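Side-chain contacts in cell wall surface anchor family protein (Streptococcus pneumoniae, PDB 4OQ1), which serves as an ancillary pilin of the pneumococcal pilus, where it probably attaches the fibre to the bacterial cell wall: residues A[61-64]-A[65-68]; A[102-105]-A[106-110]. The protein carries 3 engineered substitutions. One frame throughout, in Å; residues are numbered along the deposited sequence.

Contact 1. Residues A[61-64]-A[65-68]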
loop_
_atom_site.group_PDB
_atom_site.type_symbol
_atom_site.label_atom_id
_atom_site.label_comp_id
_atom_site.label_asym_id
_atom_site.label_seq_id
_atom_site.Cartn_x
_atom_site.Cartn_y
_atom_site.Cartn_z
ATOM N N TYR A 61 42.310 13.436 22.107
ATOM C CA TYR A 61 40.861 13.367 22.356
ATOM C C TYR A 61 40.532 12.640 23.606
ATOM O O TYR A 61 41.112 11.633 23.928
ATOM C CB TYR A 61 40.150 12.727 21.168
ATOM C CG TYR A 61 40.203 13.623 19.915
ATOM C CD1 TYR A 61 39.097 14.358 19.530
ATOM C CD2 TYR A 61 41.302 13.629 19.071
ATOM C CE1 TYR A 61 39.107 15.154 18.365
ATOM C CE2 TYR A 61 41.349 14.464 17.938
ATOM C CZ TYR A 61 40.247 15.207 17.588
ATOM O OH TYR A 61 40.187 16.026 16.449
ATOM N N SER A 62 39.594 13.226 24.318
ATOM C CA SER A 62 39.057 12.666 25.512
ATOM C C SER A 62 37.546 12.271 25.395
ATOM O O SER A 62 36.747 13.043 24.971
ATOM C CB SER A 62 39.221 13.685 26.625
ATOM O OG SER A 62 38.594 13.133 27.770
ATOM N N TYR A 63 37.166 11.126 25.946
ATOM C CA TYR A 63 35.777 10.656 26.042
ATOM C C TYR A 63 34.970 11.622 26.899
ATOM O O TYR A 63 33.781 11.733 26.702
ATOM C CB TYR A 63 35.682 9.237 26.642
ATOM C CG TYR A 63 34.297 8.621 26.555
ATOM C CD1 TYR A 63 33.745 8.264 25.306
ATOM C CD2 TYR A 63 33.576 8.316 27.722
ATOM C CE1 TYR A 63 32.494 7.720 25.199
ATOM C CE2 TYR A 63 32.284 7.768 27.631
ATOM C CZ TYR A 63 31.782 7.435 26.396
ATOM O OH TYR A 63 30.519 6.905 26.278
ATOM N N ASP A 64 35.637 12.343 27.783
ATOM C CA ASP A 64 34.940 13.397 28.574
ATOM C C ASP A 64 34.374 14.478 27.706
ATOM O O ASP A 64 33.481 15.206 28.113
ATOM C CB ASP A 64 35.869 14.019 29.618
ATOM C CG ASP A 64 36.224 13.039 30.739
ATOM O OD1 ASP A 64 35.434 12.125 31.080
ATOM O OD2 ASP A 64 37.330 13.147 31.183
ATOM N N ASP A 65 34.951 14.627 26.496
ATOM C CA ASP A 65 34.569 15.658 25.552
ATOM C C ASP A 65 33.654 15.157 24.407
ATOM O O ASP A 65 33.386 15.883 23.438
ATOM C CB ASP A 65 35.782 16.312 24.897
ATOM C CG ASP A 65 36.643 17.115 25.869
ATOM O OD1 ASP A 65 36.064 17.954 26.633
ATOM O OD2 ASP A 65 37.859 16.855 25.829
ATOM N N ARG A 66 33.080 13.993 24.594
ATOM C CA ARG A 66 32.264 13.361 23.542
ATOM C C ARG A 66 31.160 14.177 22.930
ATOM O O ARG A 66 30.965 14.103 21.708
ATOM C CB ARG A 66 31.701 12.007 24.016
ATOM C CG ARG A 66 30.856 12.082 25.280
ATOM C CD ARG A 66 30.592 10.714 25.816
ATOM N NE ARG A 66 29.744 10.800 27.002
ATOM C CZ ARG A 66 30.149 11.129 28.212
ATOM N NH1 ARG A 66 31.432 11.408 28.495
ATOM N NH2 ARG A 66 29.251 11.188 29.184
ATOM N N VAL A 67 30.452 15.036 23.725
ATOM C CA VAL A 67 29.416 15.875 23.135
ATOM C C VAL A 67 29.986 16.823 22.071
ATOM O O VAL A 67 29.496 16.920 20.951
ATOM C CB VAL A 67 28.601 16.669 24.252
ATOM C CG1 VAL A 67 27.775 17.761 23.678
ATOM C CG2 VAL A 67 27.749 15.685 25.041
ATOM N N GLN A 68 31.072 17.489 22.403
ATOM C CA GLN A 68 31.664 18.467 21.520
ATOM C C GLN A 68 32.363 17.779 20.323
ATOM O O GLN A 68 32.257 18.268 19.176
ATOM C CB GLN A 68 32.666 19.282 22.312
ATOM C CG GLN A 68 32.031 20.063 23.516
ATOM C CD GLN A 68 31.365 19.248 24.689
ATOM O OE1 GLN A 68 31.766 18.127 24.996
ATOM N NE2 GLN A 68 30.337 19.880 25.382
HETATM O O HOH W 1 38.998 15.722 23.877
HETATM O O HOH W 2 31.041 15.750 26.548
HETATM O O HOH W 3 32.570 12.255 31.199
#

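Contact 2. Residues A[102-105]-A[106-110]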
loop_
_atom_site.group_PDB
_atom_site.type_symbol
_atom_site.label_atom_id
_atom_site.label_comp_id
_atom_site.label_asym_id
_atom_site.label_seq_id
_atom_site.Cartn_x
_atom_site.Cartn_y
_atom_site.Cartn_z
ATOM N N HIS A 102 36.113 -8.232 18.979
ATOM C CA HIS A 102 37.638 -8.163 18.959
ATOM C C HIS A 102 38.164 -6.755 18.800
ATOM O O HIS A 102 38.993 -6.398 17.925
ATOM C CB HIS A 102 38.269 -9.112 17.923
ATOM C CG HIS A 102 37.773 -10.539 18.030
ATOM N ND1 HIS A 102 37.914 -11.292 19.178
ATOM C CD2 HIS A 102 37.125 -11.330 17.136
ATOM C CE1 HIS A 102 37.350 -12.475 18.994
ATOM N NE2 HIS A 102 36.850 -12.514 17.770
ATOM N N ILE A 103 37.635 -5.923 19.653
ATOM C CA ILE A 103 37.992 -4.519 19.622
ATOM C C ILE A 103 39.112 -4.194 20.666
ATOM O O ILE A 103 38.890 -4.298 21.887
ATOM C CB ILE A 103 36.738 -3.646 19.934
ATOM C CG1 ILE A 103 35.577 -4.063 19.003
ATOM C CG2 ILE A 103 37.106 -2.174 19.818
ATOM C CD1 ILE A 103 34.249 -3.276 19.216
ATOM N N PRO A 104 40.256 -3.690 20.194
ATOM C CA PRO A 104 41.371 -3.305 21.072
ATOM C C PRO A 104 40.984 -2.164 21.917
ATOM O O PRO A 104 39.969 -1.521 21.628
ATOM C CB PRO A 104 42.461 -2.877 20.082
ATOM C CG PRO A 104 42.145 -3.549 18.836
ATOM C CD PRO A 104 40.643 -3.501 18.791
ATOM N N ASN A 105 41.795 -1.828 22.912
ATOM C CA ASN A 105 41.565 -0.630 23.697
ATOM C C ASN A 105 41.652 0.646 22.792
ATOM O O ASN A 105 42.457 0.672 21.873
ATOM C CB ASN A 105 42.662 -0.501 24.716
ATOM C CG ASN A 105 42.354 -1.267 25.936
ATOM O OD1 ASN A 105 41.457 -2.098 25.939
ATOM N ND2 ASN A 105 43.025 -0.942 26.990
ATOM N N GLY A 106 40.836 1.660 23.071
ATOM C CA GLY A 106 40.875 2.879 22.276
ATOM C C GLY A 106 39.603 3.704 22.339
ATOM O O GLY A 106 38.609 3.308 22.940
ATOM N N LEU A 107 39.631 4.903 21.731
ATOM C CA LEU A 107 38.484 5.775 21.714
ATOM C C LEU A 107 38.116 5.890 20.228
ATOM O O LEU A 107 38.933 6.185 19.417
ATOM C CB LEU A 107 38.833 7.115 22.313
ATOM C CG LEU A 107 37.782 8.217 22.253
ATOM C CD1 LEU A 107 36.523 7.845 22.988
ATOM C CD2 LEU A 107 38.358 9.520 22.787
ATOM N N TYR A 108 36.894 5.519 19.925
ATOM C CA TYR A 108 36.482 5.199 18.569
ATOM C C TYR A 108 35.291 6.073 18.154
ATOM O O TYR A 108 34.448 6.355 18.951
ATOM C CB TYR A 108 36.127 3.788 18.518
ATOM C CG TYR A 108 37.278 2.848 18.697
ATOM C CD1 TYR A 108 38.111 2.519 17.661
ATOM C CD2 TYR A 108 37.398 2.138 19.914
ATOM C CE1 TYR A 108 39.155 1.613 17.834
ATOM C CE2 TYR A 108 38.400 1.194 20.106
ATOM C CZ TYR A 108 39.291 0.940 19.075
ATOM O OH TYR A 108 40.265 0.014 19.264
ATOM N N TYR A 109 35.299 6.587 16.913
ATOM C CA TYR A 109 34.194 7.345 16.399
ATOM C C TYR A 109 33.495 6.496 15.342
ATOM O O TYR A 109 34.157 5.870 14.488
ATOM C CB TYR A 109 34.766 8.614 15.689
ATOM C CG TYR A 109 33.802 9.433 14.942
ATOM C CD1 TYR A 109 32.681 9.995 15.573
ATOM C CD2 TYR A 109 34.067 9.818 13.642
ATOM C CE1 TYR A 109 31.770 10.800 14.848
ATOM C CE2 TYR A 109 33.168 10.568 12.917
ATOM C CZ TYR A 109 32.048 11.130 13.520
ATOM O OH TYR A 109 31.172 11.984 12.865
ATOM N N VAL A 110 32.165 6.509 15.369
ATOM C CA VAL A 110 31.293 5.768 14.385
ATOM C C VAL A 110 30.379 6.795 13.703
ATOM O O VAL A 110 29.921 7.749 14.343
ATOM C CB VAL A 110 30.424 4.734 15.092
ATOM C CG1 VAL A 110 29.447 4.003 14.167
ATOM C CG2 VAL A 110 31.311 3.763 15.846
#

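Contact 1. Residues A[61-64]-A[65-68]
The guanidinium of Arg66 lies nearly flat on one face of the Tyr63 ring, their planes 17° apart, but it is slid off centre, with CZ 4.6 Å from the ring centroid. More squarely over that face is the methylene before it: Arg66 CD is 3.7 Å from the centroid of the Tyr63 ring, a CH-pi contact beside the cation-pi one. At the guanidinium's edge, in its plane, Arg66 NH1 donates to Tyr63 O over 3.0 Å, and a water at the same nitrogen leads to Asp64 OD1. Arg66 can do this because its CG sits between backbone N and carbonyl carbon (chi1 58°), turning an extended chain back over the preceding turn. Tyr63 O is thus gripped twice: its other donor, Arg66 N, lies 3.2 Å from Tyr63 O and approaches from the opposite face of the carbonyl plane. Arginine suits the place, offering a flat cation and an in-plane N-H together.

Ser62 starts the turn. Its OG accepts from Asp64 N at 3.1 Å, an ST turn, and its O accepts from Asp65 N at 2.8 Å. Asp65 occupies the N-cap position without a side-chain capping bond; its OD2 instead takes a water held by Ser62 N. This 3-10 turn leads into helix 66-73 at the surface, where Tyr63 rests on Leu107 of strand 106-110 and Glu128 of strand 120-129, and Arg66 touches Leu126.

Contact 2. Residues A[102-105]-A[106-110]
Tyr108 reaches back across the turn to Pro104, its hydroxyl donating to Pro104 O over 2.8 Å. The acceptor lies at the edge of the ring, near its plane, whereas the hydroxyl stands well above the carbonyl plane, 60° out of it. With CG anti to the carbonyl carbon (chi1 -68°), the tyrosine side chain is carried toward the residues before the turn, and its length and phenol oxygen let it reach a backbone carbonyl there. The Pro104 side chain runs at about a right angle to that of Tyr108, with Pro104 CD 3.6 Å from Tyr108 OH.

Ile103 runs past Tyr108 in the opposite direction. Its CG2 branch, anti to the backbone N, does the touching, 3.6 Å from Tyr108 CE2; a beta-branched residue supplies this methyl close to the main chain.

Within the N-terminal, strand-rich domain of this pilin, whose architecture combines CnaB and reverse-IgG folds, the turn carries the chain between two strands that are not neighbours in their sheet: 98-103 lies between strands 85-93 and 28-33, and 106-110 between 50-56 and 120-129. His102 and Ile103 face His28 in a G1 beta bulge, and His102, with phi 65°, takes its first position.

Pro104 restricts the turn's backbone, and Gly106 adopts extended angles that suit glycine, where a side chain would jam against Asn105 O. The Asn105 amide finds its partners outside the turn: OD1 accepts from His28 NE2, and ND2 donates to Asp131 OD1. The Phe127 ring meets the Tyr108 ring, and Val54 touches the Tyr108 side chain.

Along the chain from the N terminus, strand 50-56 leads into contact 1, a tight turn that opens helix 66-73. The chain then runs through strands 85-93 and 98-103 before contact 2 closes the short connection 104-105 and strand 106-110 begins. The two are in series, neither enclosing nor crossing the other, and their centres are 14 Å apart. They meet through Leu107, which points away from the contact 2 turn: its CD1 packs 3.6 Å from Tyr63 CD1, and its CD2 lies 3.7 Å from Tyr61 O. The turn leading into the helix thus packs on strand 106-110, while contact 2 joins that strand to strand 98-103 in the same sheet.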